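Local coordinates for alpha-L-arabinofuranosidase B (Aspergillus kawachii, PDB 6SXT), which removes terminal non-reducing alpha-L-arabinofuranosyl residues by hydrolysis from arabinoxylan, L-arabinan and arabinogalactan, and so takes part in breaking down plant hemicellulose, at residues A[6-11]-A[292-297]; A[14-19]-A[136-141]; A[148-153]-A[310-315]; A[229-234]-A[303-308]. All coordinates share one frame; numbering follows the deposited sequence.

Interaction 1. Residues A[6-11]-A[292-297]; sequences DIYEAG and EGVMTS
Thr-296 and Val-294, alternate residues of the strand 288-296, direct their side chains at the ring of Tyr-8 on the helix 4-10. The CH-pi part belongs to Thr-296: its methyl CG2 lies over one face of the ring, 3.8 Å from the ring centroid and only 15° off the normal. It sits nearer the CB end of the ring, with CD1 its closest atom at 3.7 Å from CG2. The apolar part is supplied by Val-294, whose CG2 comes obliquely against the CD2-CE2 side of the ring, 3.7 Å from Tyr-8 CE2.

The polar end of Thr-296 serves another purpose. With chi1 at 76°, OG1 stands between the backbone N and the carbonyl carbon while CG2 is left to meet the tyrosine; OG1 accepts a hydrogen bond from the backbone N of Gly-146 on the adjoining strand 145-152, which probably helps to hold the side-chain torsion that places CG2 on the ring. Elsewhere round the ring, Thr-304 and Val-308 of the helix 302-315 pack against it, and Cys-15 and Tyr-148 also touch Tyr-8. The contact is thus hydrophobic core between an N-terminal helix and an antiparallel sheet of the concanavalin-like catalytic domain.

Interaction 2. Residues A[14-19]-A[136-141]; sequences PCVAAH and TGTATG
Val-16 meets the backbone at Gly-137 with its whole branched side chain, at the point where the chain turns a corner in the strand 15-20. Its CB already lies 3.6 Å from Gly-137 O. From there the two methyls diverge. CG1 comes nearest to the loop, 3.4 Å from Gly-137 O. CG2 also borders that carbonyl oxygen, at 3.6 Å, but reaches further along the loop to Thr-138, where it stands 4.0 Å from CA and 4.1 Å from the methyl CG2. One carbonyl oxygen is therefore flanked by all three side-chain carbons of the valine, in van der Waals contact.

Gly-137 has no side chain and so lets its backbone come this close to Val-16; its backbone angles, with phi at 88°, suit a residue without CB. Thr-138 turns its methyl to the valine with chi1 at 44°, while its OG1 is hydrogen-bonded to Gly-272 O, so the two branches serve different neighbours. The main chains are joined indirectly: the side-chain amide ND2 of Asn-83 is hydrogen-bonded to the carbonyl oxygens of both Val-16 and Thr-136.

On the sheet side, Val-16 and Ala-17 both pair with Met-295 of the strand 288-296. Two residues opposite one make a classic beta bulge, and it is at this bulge, close after the Cys-5 to Cys-15 disulfide, that the loop between the strands 130-132 and 145-152 packs against the catalytic domain's large sheet.

Interaction 3. Residues A[148-153]-A[310-315]; sequences YAVLDG and ENIVAA
Ile-312 projects from the helix 302-315 toward the strand 145-152 and meets Tyr-148 and Val-150, two residues apart on the same side of the strand. Its side chain runs antiparallel to both, and the meeting is confined to the ends: its methyls against the CD2-CE2 side of the ring and one valine methyl. The delta methyl does most of the touching. CD1 approaches the Tyr-148 ring obliquely, 3.6 Å from CE2 and 4.0 Å from CD2. The same methyl lies 3.9 Å from Val-150 CG2.

The isoleucine's other branch adds a second contact to the valine, with CG2 of Ile-312 3.9 Å from CG2 of Val-150. Thus one valine methyl is touched by both branches of Ile-312. With CG1 of the valine opposite the backbone N (chi1 173°), CG2 is left beside that N and faces the helix.

Tyr-148 carries its hydroxyl past the isoleucine to Glu-292 OE2 on the neighbouring strand 288-296, a hydrogen bond that ties down the far end of the ring. Tyr-8 of the helix 4-10 also packs on this ring, and Thr-229 of the strand 227-235, on the other flank of 145-152, touches both Val-150 and Ile-312. Alternate strand residues meeting one buried helix residue in this way are ordinary helix-on-sheet packing; here it seats the later part of the helix 302-315 on the antiparallel sheet of the catalytic domain.

Interaction 4. Residues A[229-234]-A[303-308]; sequences TAAVKG and DTENSV
Lys-233 and Glu-305 form the tight part of this contact, a buried salt bridge between the strand 227-235 and the helix 302-315. Lys-233 NZ donates a hydrogen bond to Glu-305 OE1 at 2.8 Å. The two side chains, extended beyond CG, cross at a slant, and the ammonium comes from above the carboxylate, 55° out of its plane. The lysine's aliphatic part lies along the carboxylate too: CD of Lys-233 is 3.5 Å from OE2 of Glu-305.

The looser side is at OE2. Ala-231 CB stands off at 3.8 Å from Glu-305 OE2, and a water bridges the segments, donating a hydrogen bond of 2.8 Å to Glu-305 OE2 and a weak one of 3.0 Å to Ala-231 O. A single water thus links the carboxylate to the strand backbone.

Both charges have further partners. Arg-242 makes a salt bridge with Glu-305 OE1, while Lys-233 NZ is also paired with Asp-302 and hydrogen-bonded to Pro-300 O. Two cations on one carboxylate oxygen, and two carboxylates about one ammonium, suggest a largely compensated charge network in this buried place, which probably keeps Glu-305 ionised and Lys-233 protonated.

Overall arrangement
All four contacts lie in the catalytic domain and reach one large antiparallel sheet, in which the strands 15-20, 288-296, 145-152 and 227-235 are successive neighbours. Interactions 3 and 4, with centres about 10 Å apart, use later and earlier parts of the helix 302-315. Interaction 1 adds the helix 4-10, whose Ile-7 and Tyr-8 pack on that helix, with its centre about 9 Å from those of both interactions 2 and 4. Interactions 2 and 3 have centres about 19 Å apart. Along the chain, interaction 2 is nested within interaction 1 and interaction 4 within interaction 3, while interaction 1 crosses both 3 and 4. The chain's N-terminal helix and the domain's last helix are thereby packed together on the sheet.

Interaction 1. Residues A[6-11]-A[292-297]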
loop_
_atom_site.group_PDB
_atom_site.type_symbol
_atom_site.label_atom_id
_atom_site.label_comp_id
_atom_site.label_asym_id
_atom_site.label_seq_id
_atom_site.Cartn_x
_atom_site.Cartn_y
_atom_site.Cartn_z
ATOM N N ASP A 6 -11.283 -22.501 3.180
ATOM C CA ASP A 6 -12.008 -23.790 3.144
ATOM C C ASP A 6 -11.224 -24.778 2.279
ATOM O O ASP A 6 -11.202 -25.957 2.631
ATOM C CB ASP A 6 -13.411 -23.575 2.599
ATOM C CG ASP A 6 -14.227 -22.592 3.431
ATOM O OD1 ASP A 6 -14.353 -22.818 4.661
ATOM O OD2 ASP A 6 -14.694 -21.633 2.817
ATOM N N ILE A 7 -10.652 -24.277 1.182
ATOM C CA ILE A 7 -9.842 -25.098 0.245
ATOM C C ILE A 7 -8.605 -25.591 0.971
ATOM O O ILE A 7 -8.290 -26.799 0.919
ATOM C CB ILE A 7 -9.534 -24.312 -1.016
ATOM C CG1 ILE A 7 -10.829 -23.984 -1.751
ATOM C CG2 ILE A 7 -8.546 -25.032 -1.922
ATOM C CD1 ILE A 7 -10.747 -22.925 -2.768
ATOM N N TYR A 8 -7.888 -24.718 1.685
ATOM C CA TYR A 8 -6.692 -25.128 2.425
ATOM C C TYR A 8 -7.074 -26.163 3.489
ATOM O O TYR A 8 -6.347 -27.166 3.658
ATOM C CB TYR A 8 -5.976 -23.944 3.075
ATOM C CG TYR A 8 -5.083 -23.175 2.147
ATOM C CD1 TYR A 8 -3.935 -23.740 1.633
ATOM C CD2 TYR A 8 -5.332 -21.848 1.805
ATOM C CE1 TYR A 8 -3.064 -23.016 0.824
ATOM C CE2 TYR A 8 -4.465 -21.110 0.988
ATOM C CZ TYR A 8 -3.329 -21.697 0.493
ATOM O OH TYR A 8 -2.469 -20.938 -0.255
ATOM N N GLU A 9 -8.209 -25.981 4.163
ATOM C CA GLU A 9 -8.645 -26.935 5.204
ATOM C C GLU A 9 -8.908 -28.294 4.540
ATOM O O GLU A 9 -8.500 -29.333 5.146
ATOM C CB GLU A 9 -9.901 -26.404 5.868
ATOM C CG GLU A 9 -10.636 -27.442 6.700
ATOM C CD GLU A 9 -9.874 -27.969 7.875
ATOM O OE1 GLU A 9 -9.236 -27.140 8.574
ATOM O OE2 GLU A 9 -10.062 -29.190 8.179
ATOM N N ALA A 10 -9.540 -28.316 3.384
ATOM C CA ALA A 10 -9.890 -29.576 2.673
ATOM C C ALA A 10 -8.603 -30.294 2.257
ATOM O O ALA A 10 -8.624 -31.519 2.109
ATOM C CB ALA A 10 -10.745 -29.304 1.480
ATOM N N GLY A 11 -7.501 -29.577 2.060
ATOM C CA GLY A 11 -6.199 -30.169 1.713
ATOM C C GLY A 11 -5.413 -30.582 2.923
ATOM O O GLY A 11 -4.232 -30.959 2.751
ATOM N N GLU A 292 -5.371 -9.480 0.044
ATOM C CA GLU A 292 -5.757 -10.654 0.827
ATOM C C GLU A 292 -4.552 -11.573 0.965
ATOM O O GLU A 292 -3.652 -11.517 0.105
ATOM C CB GLU A 292 -6.936 -11.416 0.192
ATOM C CG GLU A 292 -6.647 -11.984 -1.192
ATOM C CD GLU A 292 -7.834 -12.721 -1.802
ATOM O OE1 GLU A 292 -8.766 -12.017 -2.204
ATOM O OE2 GLU A 292 -7.846 -13.964 -1.766
ATOM N N GLY A 293 -4.567 -12.394 1.987
ATOM C CA GLY A 293 -3.504 -13.389 2.120
ATOM C C GLY A 293 -3.750 -14.245 3.341
ATOM O O GLY A 293 -4.557 -13.898 4.207
ATOM N N VAL A 294 -3.008 -15.345 3.388
ATOM C CA VAL A 294 -3.112 -16.294 4.503
ATOM C C VAL A 294 -1.742 -16.875 4.815
ATOM O O VAL A 294 -0.855 -16.865 3.961
ATOM C CB VAL A 294 -4.105 -17.415 4.243
ATOM C CG1 VAL A 294 -5.472 -16.967 3.742
ATOM C CG2 VAL A 294 -3.508 -18.485 3.344
ATOM N N MET A 295 -1.679 -17.509 5.991
ATOM C CA MET A 295 -0.594 -18.447 6.359
ATOM C C MET A 295 -1.267 -19.721 6.839
ATOM O O MET A 295 -2.355 -19.668 7.438
ATOM C CB MET A 295 0.311 -17.899 7.465
ATOM C CG MET A 295 1.056 -16.658 6.994
ATOM S SD MET A 295 1.917 -15.843 8.376
ATOM C CE MET A 295 3.133 -17.102 8.812
ATOM N N THR A 296 -0.654 -20.846 6.498
ATOM C CA THR A 296 -1.186 -22.185 6.817
ATOM C C THR A 296 -0.241 -22.950 7.728
ATOM O O THR A 296 0.903 -22.606 7.870
ATOM C CB THR A 296 -1.480 -23.025 5.573
ATOM O OG1 THR A 296 -0.227 -23.512 5.060
ATOM C CG2 THR A 296 -2.220 -22.275 4.507
ATOM N N SER A 297 -0.791 -23.994 8.338
ATOM C CA SER A 297 0.003 -25.065 8.989
ATOM C C SER A 297 0.111 -26.218 8.000
ATOM O O SER A 297 -0.896 -26.596 7.479
ATOM C CB SER A 297 -0.669 -25.476 10.282
ATOM O OG SER A 297 -0.117 -26.680 10.778
#

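Interaction 2. Residues A[14-19]-A[136-141]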
loop_
_atom_site.group_PDB
_atom_site.type_symbol
_atom_site.label_atom_id
_atom_site.label_comp_id
_atom_site.label_asym_id
_atom_site.label_seq_id
_atom_site.Cartn_x
_atom_site.Cartn_y
_atom_site.Cartn_z
ATOM N N PRO A 14 -4.525 -26.338 6.962
ATOM C CA PRO A 14 -5.510 -25.277 7.214
ATOM C C PRO A 14 -4.833 -23.926 7.481
ATOM O O PRO A 14 -3.694 -23.814 7.933
ATOM C CB PRO A 14 -6.210 -25.721 8.495
ATOM C CG PRO A 14 -5.126 -26.518 9.196
ATOM C CD PRO A 14 -4.461 -27.292 8.086
ATOM N N CYS A 15 -5.570 -22.847 7.164
ATOM C CA CYS A 15 -5.137 -21.494 7.526
ATOM C C CYS A 15 -4.994 -21.393 9.038
ATOM O O CYS A 15 -5.887 -21.850 9.815
ATOM C CB CYS A 15 -6.150 -20.456 7.078
ATOM S SG CYS A 15 -6.294 -20.425 5.267
ATOM N N VAL A 16 -3.927 -20.748 9.462
ATOM C CA VAL A 16 -3.736 -20.318 10.856
ATOM C C VAL A 16 -3.737 -18.805 10.985
ATOM O O VAL A 16 -3.693 -18.295 12.111
ATOM C CB VAL A 16 -2.472 -20.942 11.451
ATOM C CG1 VAL A 16 -2.669 -22.451 11.532
ATOM C CG2 VAL A 16 -1.222 -20.549 10.670
ATOM N N ALA A 17 -3.751 -18.080 9.872
ATOM C CA ALA A 17 -3.932 -16.619 9.873
ATOM C C ALA A 17 -4.532 -16.294 8.526
ATOM O O ALA A 17 -4.043 -16.821 7.500
ATOM C CB ALA A 17 -2.614 -15.923 10.092
ATOM N N ALA A 18 -5.541 -15.449 8.495
ATOM C CA ALA A 18 -6.271 -15.179 7.238
ATOM C C ALA A 18 -6.656 -13.705 7.263
ATOM O O ALA A 18 -7.453 -13.278 8.129
ATOM C CB ALA A 18 -7.493 -16.068 7.151
ATOM N N HIS A 19 -6.083 -12.933 6.381
ATOM C CA HIS A 19 -6.151 -11.454 6.456
ATOM C C HIS A 19 -6.660 -10.874 5.130
ATOM O O HIS A 19 -6.068 -11.145 4.078
ATOM C CB HIS A 19 -4.764 -10.917 6.672
ATOM C CG HIS A 19 -4.131 -11.347 7.941
ATOM N ND1 HIS A 19 -2.932 -12.046 7.959
ATOM C CD2 HIS A 19 -4.522 -11.171 9.208
ATOM C CE1 HIS A 19 -2.602 -12.281 9.216
ATOM N NE2 HIS A 19 -3.532 -11.750 10.027
ATOM N N THR A 136 -0.344 -17.179 17.291
ATOM C CA THR A 136 -0.460 -18.591 17.705
ATOM C C THR A 136 -0.881 -19.437 16.525
ATOM O O THR A 136 -1.590 -18.992 15.603
ATOM C CB THR A 136 -1.307 -18.660 18.973
ATOM O OG1 THR A 136 -2.565 -18.185 18.576
ATOM C CG2 THR A 136 -0.811 -17.771 20.090
ATOM N N GLY A 137 -0.372 -20.662 16.525
ATOM C CA GLY A 137 -0.667 -21.611 15.457
ATOM C C GLY A 137 0.267 -21.536 14.267
ATOM O O GLY A 137 0.200 -22.430 13.424
ATOM N N THR A 138 1.035 -20.473 14.125
ATOM C CA THR A 138 1.968 -20.298 12.998
ATOM C C THR A 138 3.107 -21.285 13.179
ATOM O O THR A 138 3.489 -21.656 14.338
ATOM C CB THR A 138 2.480 -18.865 12.913
ATOM O OG1 THR A 138 2.801 -18.494 14.257
ATOM C CG2 THR A 138 1.455 -17.911 12.332
ATOM N N ALA A 139 3.691 -21.665 12.052
ATOM C CA ALA A 139 4.836 -22.602 12.068
ATOM C C ALA A 139 6.050 -21.958 12.740
ATOM O O ALA A 139 6.387 -20.759 12.533
ATOM C CB ALA A 139 5.129 -23.049 10.656
ATOM N N THR A 140 6.776 -22.788 13.504
ATOM C CA THR A 140 8.049 -22.374 14.114
ATOM C C THR A 140 9.117 -23.414 13.792
ATOM O O THR A 140 8.765 -24.520 13.317
ATOM C CB THR A 140 7.910 -22.124 15.627
ATOM O OG1 THR A 140 7.527 -23.364 16.209
ATOM C CG2 THR A 140 6.929 -21.003 15.920
ATOM N N GLY A 141 10.372 -23.032 13.973
ATOM C CA GLY A 141 11.478 -23.957 13.703
ATOM C C GLY A 141 11.435 -24.413 12.251
ATOM O O GLY A 141 11.376 -23.532 11.368
#

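Interaction 3. Residues A[148-153]-A[310-315]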
loop_
_atom_site.group_PDB
_atom_site.type_symbol
_atom_site.label_atom_id
_atom_site.label_comp_id
_atom_site.label_asym_id
_atom_site.label_seq_id
_atom_site.Cartn_x
_atom_site.Cartn_y
_atom_site.Cartn_z
ATOM N N TYR A 148 -0.084 -17.313 0.958
ATOM C CA TYR A 148 -0.237 -16.598 -0.321
ATOM C C TYR A 148 -0.630 -15.156 -0.013
ATOM O O TYR A 148 -1.108 -14.877 1.101
ATOM C CB TYR A 148 -1.252 -17.238 -1.293
ATOM C CG TYR A 148 -2.706 -16.892 -1.047
ATOM C CD1 TYR A 148 -3.485 -17.624 -0.185
ATOM C CD2 TYR A 148 -3.288 -15.784 -1.654
ATOM C CE1 TYR A 148 -4.799 -17.281 0.081
ATOM C CE2 TYR A 148 -4.594 -15.432 -1.400
ATOM C CZ TYR A 148 -5.361 -16.188 -0.542
ATOM O OH TYR A 148 -6.665 -15.841 -0.255
ATOM N N ALA A 149 -0.460 -14.296 -0.992
ATOM C CA ALA A 149 -1.012 -12.951 -0.973
ATOM C C ALA A 149 -1.425 -12.572 -2.365
ATOM O O ALA A 149 -0.730 -12.954 -3.335
ATOM C CB ALA A 149 -0.045 -11.956 -0.383
ATOM N N VAL A 150 -2.455 -11.741 -2.437
ATOM C CA VAL A 150 -2.783 -11.044 -3.703
ATOM C C VAL A 150 -2.325 -9.601 -3.522
ATOM O O VAL A 150 -2.749 -8.916 -2.556
ATOM C CB VAL A 150 -4.276 -11.113 -4.052
ATOM C CG1 VAL A 150 -4.598 -10.243 -5.265
ATOM C CG2 VAL A 150 -4.712 -12.567 -4.268
ATOM N N LEU A 151 -1.428 -9.174 -4.392
ATOM C CA LEU A 151 -0.712 -7.888 -4.316
ATOM C C LEU A 151 -0.874 -7.125 -5.631
ATOM O O LEU A 151 -1.270 -7.668 -6.643
ATOM C CB LEU A 151 0.782 -8.154 -4.060
ATOM C CG LEU A 151 1.110 -9.097 -2.902
ATOM C CD1 LEU A 151 2.633 -9.354 -2.859
ATOM C CD2 LEU A 151 0.637 -8.512 -1.581
ATOM N N ASP A 152 -0.554 -5.844 -5.568
ATOM C CA ASP A 152 -0.476 -4.955 -6.762
ATOM C C ASP A 152 0.902 -5.149 -7.363
ATOM O O ASP A 152 1.888 -4.676 -6.792
ATOM C CB ASP A 152 -0.777 -3.496 -6.383
ATOM C CG ASP A 152 -0.704 -2.519 -7.535
ATOM O OD1 ASP A 152 -0.208 -2.933 -8.620
ATOM O OD2 ASP A 152 -1.134 -1.373 -7.358
ATOM N N GLY A 153 1.005 -5.828 -8.497
ATOM C CA GLY A 153 2.315 -6.047 -9.098
ATOM C C GLY A 153 2.968 -4.796 -9.653
ATOM O O GLY A 153 4.125 -4.873 -10.069
ATOM N N GLU A 310 -7.952 -20.580 -8.506
ATOM C CA GLU A 310 -9.238 -20.583 -9.253
ATOM C C GLU A 310 -10.269 -19.729 -8.496
ATOM O O GLU A 310 -10.978 -18.945 -9.137
ATOM C CB GLU A 310 -9.707 -22.026 -9.405
ATOM C CG GLU A 310 -10.950 -22.146 -10.237
ATOM C CD GLU A 310 -11.344 -23.596 -10.555
ATOM O OE1 GLU A 310 -10.770 -24.525 -9.929
ATOM O OE2 GLU A 310 -12.226 -23.770 -11.405
ATOM N N ASN A 311 -10.267 -19.801 -7.181
ATOM C CA ASN A 311 -11.165 -19.013 -6.317
ATOM C C ASN A 311 -10.828 -17.527 -6.478
ATOM O O ASN A 311 -11.750 -16.704 -6.604
ATOM C CB ASN A 311 -11.092 -19.537 -4.911
ATOM C CG ASN A 311 -11.951 -18.735 -3.974
ATOM O OD1 ASN A 311 -11.569 -17.620 -3.584
ATOM N ND2 ASN A 311 -13.135 -19.251 -3.678
ATOM N N ILE A 312 -9.550 -17.161 -6.389
ATOM C CA ILE A 312 -9.104 -15.758 -6.557
ATOM C C ILE A 312 -9.572 -15.218 -7.896
ATOM O O ILE A 312 -10.143 -14.133 -7.960
ATOM C CB ILE A 312 -7.586 -15.674 -6.353
ATOM C CG1 ILE A 312 -7.205 -16.000 -4.926
ATOM C CG2 ILE A 312 -7.138 -14.283 -6.732
ATOM C CD1 ILE A 312 -5.721 -16.276 -4.758
ATOM N N VAL A 313 -9.354 -15.947 -8.973
ATOM C CA VAL A 313 -9.763 -15.523 -10.323
ATOM C C VAL A 313 -11.290 -15.300 -10.303
ATOM O O VAL A 313 -11.760 -14.274 -10.854
ATOM C CB VAL A 313 -9.337 -16.540 -11.392
ATOM C CG1 VAL A 313 -9.991 -16.247 -12.730
ATOM C CG2 VAL A 313 -7.819 -16.527 -11.544
ATOM N N ALA A 314 -12.021 -16.172 -9.672
ATOM C CA ALA A 314 -13.506 -16.024 -9.658
ATOM C C ALA A 314 -13.941 -14.836 -8.815
ATOM O O ALA A 314 -15.091 -14.365 -9.001
ATOM C CB ALA A 314 -14.155 -17.298 -9.190
ATOM N N ALA A 315 -13.128 -14.353 -7.895
ATOM C CA ALA A 315 -13.432 -13.116 -7.137
ATOM C C ALA A 315 -13.403 -11.897 -8.054
ATOM O O ALA A 315 -13.973 -10.854 -7.666
ATOM C CB ALA A 315 -12.521 -12.943 -5.969
#

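Interaction 4. Residues A[229-234]-A[303-308]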
loop_
_atom_site.group_PDB
_atom_site.type_symbol
_atom_site.label_atom_id
_atom_site.label_comp_id
_atom_site.label_asym_id
_atom_site.label_seq_id
_atom_site.Cartn_x
_atom_site.Cartn_y
_atom_site.Cartn_z
ATOM N N THR A 229 -0.980 -13.072 -7.780
ATOM C CA THR A 229 -1.044 -14.076 -6.707
ATOM C C THR A 229 0.361 -14.571 -6.452
ATOM O O THR A 229 0.946 -15.152 -7.369
ATOM C CB THR A 229 -1.926 -15.266 -7.029
ATOM O OG1 THR A 229 -3.228 -14.771 -7.382
ATOM C CG2 THR A 229 -2.042 -16.184 -5.847
ATOM N N ALA A 230 0.877 -14.363 -5.246
ATOM C CA ALA A 230 2.180 -14.933 -4.839
ATOM C C ALA A 230 1.888 -16.052 -3.874
ATOM O O ALA A 230 1.281 -15.763 -2.815
ATOM C CB ALA A 230 3.022 -13.854 -4.206
ATOM N N ALA A 231 2.346 -17.277 -4.142
ATOM C CA ALA A 231 2.125 -18.427 -3.253
ATOM C C ALA A 231 3.488 -19.001 -2.898
ATOM O O ALA A 231 4.259 -19.388 -3.816
ATOM C CB ALA A 231 1.224 -19.484 -3.851
ATOM N N VAL A 232 3.744 -19.100 -1.607
ATOM C CA VAL A 232 5.073 -19.533 -1.090
ATOM C C VAL A 232 4.836 -20.640 -0.083
ATOM O O VAL A 232 3.841 -20.609 0.700
ATOM C CB VAL A 232 5.870 -18.344 -0.506
ATOM C CG1 VAL A 232 6.975 -18.803 0.452
ATOM C CG2 VAL A 232 6.373 -17.482 -1.627
ATOM N N LYS A 233 5.721 -21.634 -0.029
ATOM C CA LYS A 233 5.585 -22.699 0.968
ATOM C C LYS A 233 6.979 -23.211 1.303
ATOM O O LYS A 233 7.896 -23.030 0.494
ATOM C CB LYS A 233 4.666 -23.817 0.480
ATOM C CG LYS A 233 4.995 -24.408 -0.890
ATOM C CD LYS A 233 3.870 -25.241 -1.417
ATOM C CE LYS A 233 4.076 -25.747 -2.830
ATOM N NZ LYS A 233 2.815 -26.376 -3.339
ATOM N N GLY A 234 7.090 -23.699 2.535
ATOM C CA GLY A 234 8.379 -24.157 3.059
ATOM C C GLY A 234 8.173 -25.312 3.992
ATOM O O GLY A 234 7.268 -25.300 4.814
ATOM N N ASP A 303 -2.105 -28.858 -5.915
ATOM C CA ASP A 303 -3.551 -28.944 -6.238
ATOM C C ASP A 303 -4.330 -27.971 -5.345
ATOM O O ASP A 303 -5.219 -27.281 -5.849
ATOM C CB ASP A 303 -4.095 -30.351 -6.010
ATOM C CG ASP A 303 -5.523 -30.516 -6.500
ATOM O OD1 ASP A 303 -5.734 -30.451 -7.735
ATOM O OD2 ASP A 303 -6.414 -30.724 -5.646
ATOM N N THR A 304 -4.021 -27.951 -4.071
ATOM C CA THR A 304 -4.751 -27.069 -3.111
ATOM C C THR A 304 -4.536 -25.632 -3.550
ATOM O O THR A 304 -5.490 -24.879 -3.658
ATOM C CB THR A 304 -4.238 -27.290 -1.703
ATOM O OG1 THR A 304 -4.621 -28.607 -1.283
ATOM C CG2 THR A 304 -4.714 -26.264 -0.706
ATOM N N GLU A 305 -3.292 -25.239 -3.793
ATOM C CA GLU A 305 -3.012 -23.873 -4.269
ATOM C C GLU A 305 -3.698 -23.564 -5.591
ATOM O O GLU A 305 -4.188 -22.453 -5.780
ATOM C CB GLU A 305 -1.515 -23.675 -4.398
ATOM C CG GLU A 305 -0.838 -23.628 -3.048
ATOM C CD GLU A 305 0.673 -23.625 -3.196
ATOM O OE1 GLU A 305 1.179 -24.303 -4.145
ATOM O OE2 GLU A 305 1.352 -22.945 -2.387
ATOM N N ASN A 306 -3.741 -24.521 -6.522
ATOM C CA ASN A 306 -4.412 -24.287 -7.807
ATOM C C ASN A 306 -5.901 -23.982 -7.559
ATOM O O ASN A 306 -6.432 -23.131 -8.253
ATOM C CB ASN A 306 -4.261 -25.505 -8.711
ATOM C CG ASN A 306 -2.830 -25.749 -9.175
ATOM O OD1 ASN A 306 -1.980 -24.849 -9.152
ATOM N ND2 ASN A 306 -2.581 -26.994 -9.653
ATOM N N SER A 307 -6.512 -24.669 -6.626
ATOM C CA SER A 307 -7.948 -24.460 -6.297
ATOM C C SER A 307 -8.099 -23.055 -5.706
ATOM O O SER A 307 -9.084 -22.372 -5.996
ATOM C CB SER A 307 -8.499 -25.518 -5.387
ATOM O OG SER A 307 -8.602 -26.749 -6.131
ATOM N N VAL A 308 -7.190 -22.673 -4.812
ATOM C CA VAL A 308 -7.187 -21.289 -4.247
ATOM C C VAL A 308 -7.085 -20.260 -5.369
ATOM O O VAL A 308 -7.827 -19.265 -5.397
ATOM C CB VAL A 308 -6.057 -21.129 -3.221
ATOM C CG1 VAL A 308 -5.907 -19.669 -2.809
ATOM C CG2 VAL A 308 -6.325 -22.009 -2.016
HETATM O O HOH W 1 3.931 -22.320 -3.423
#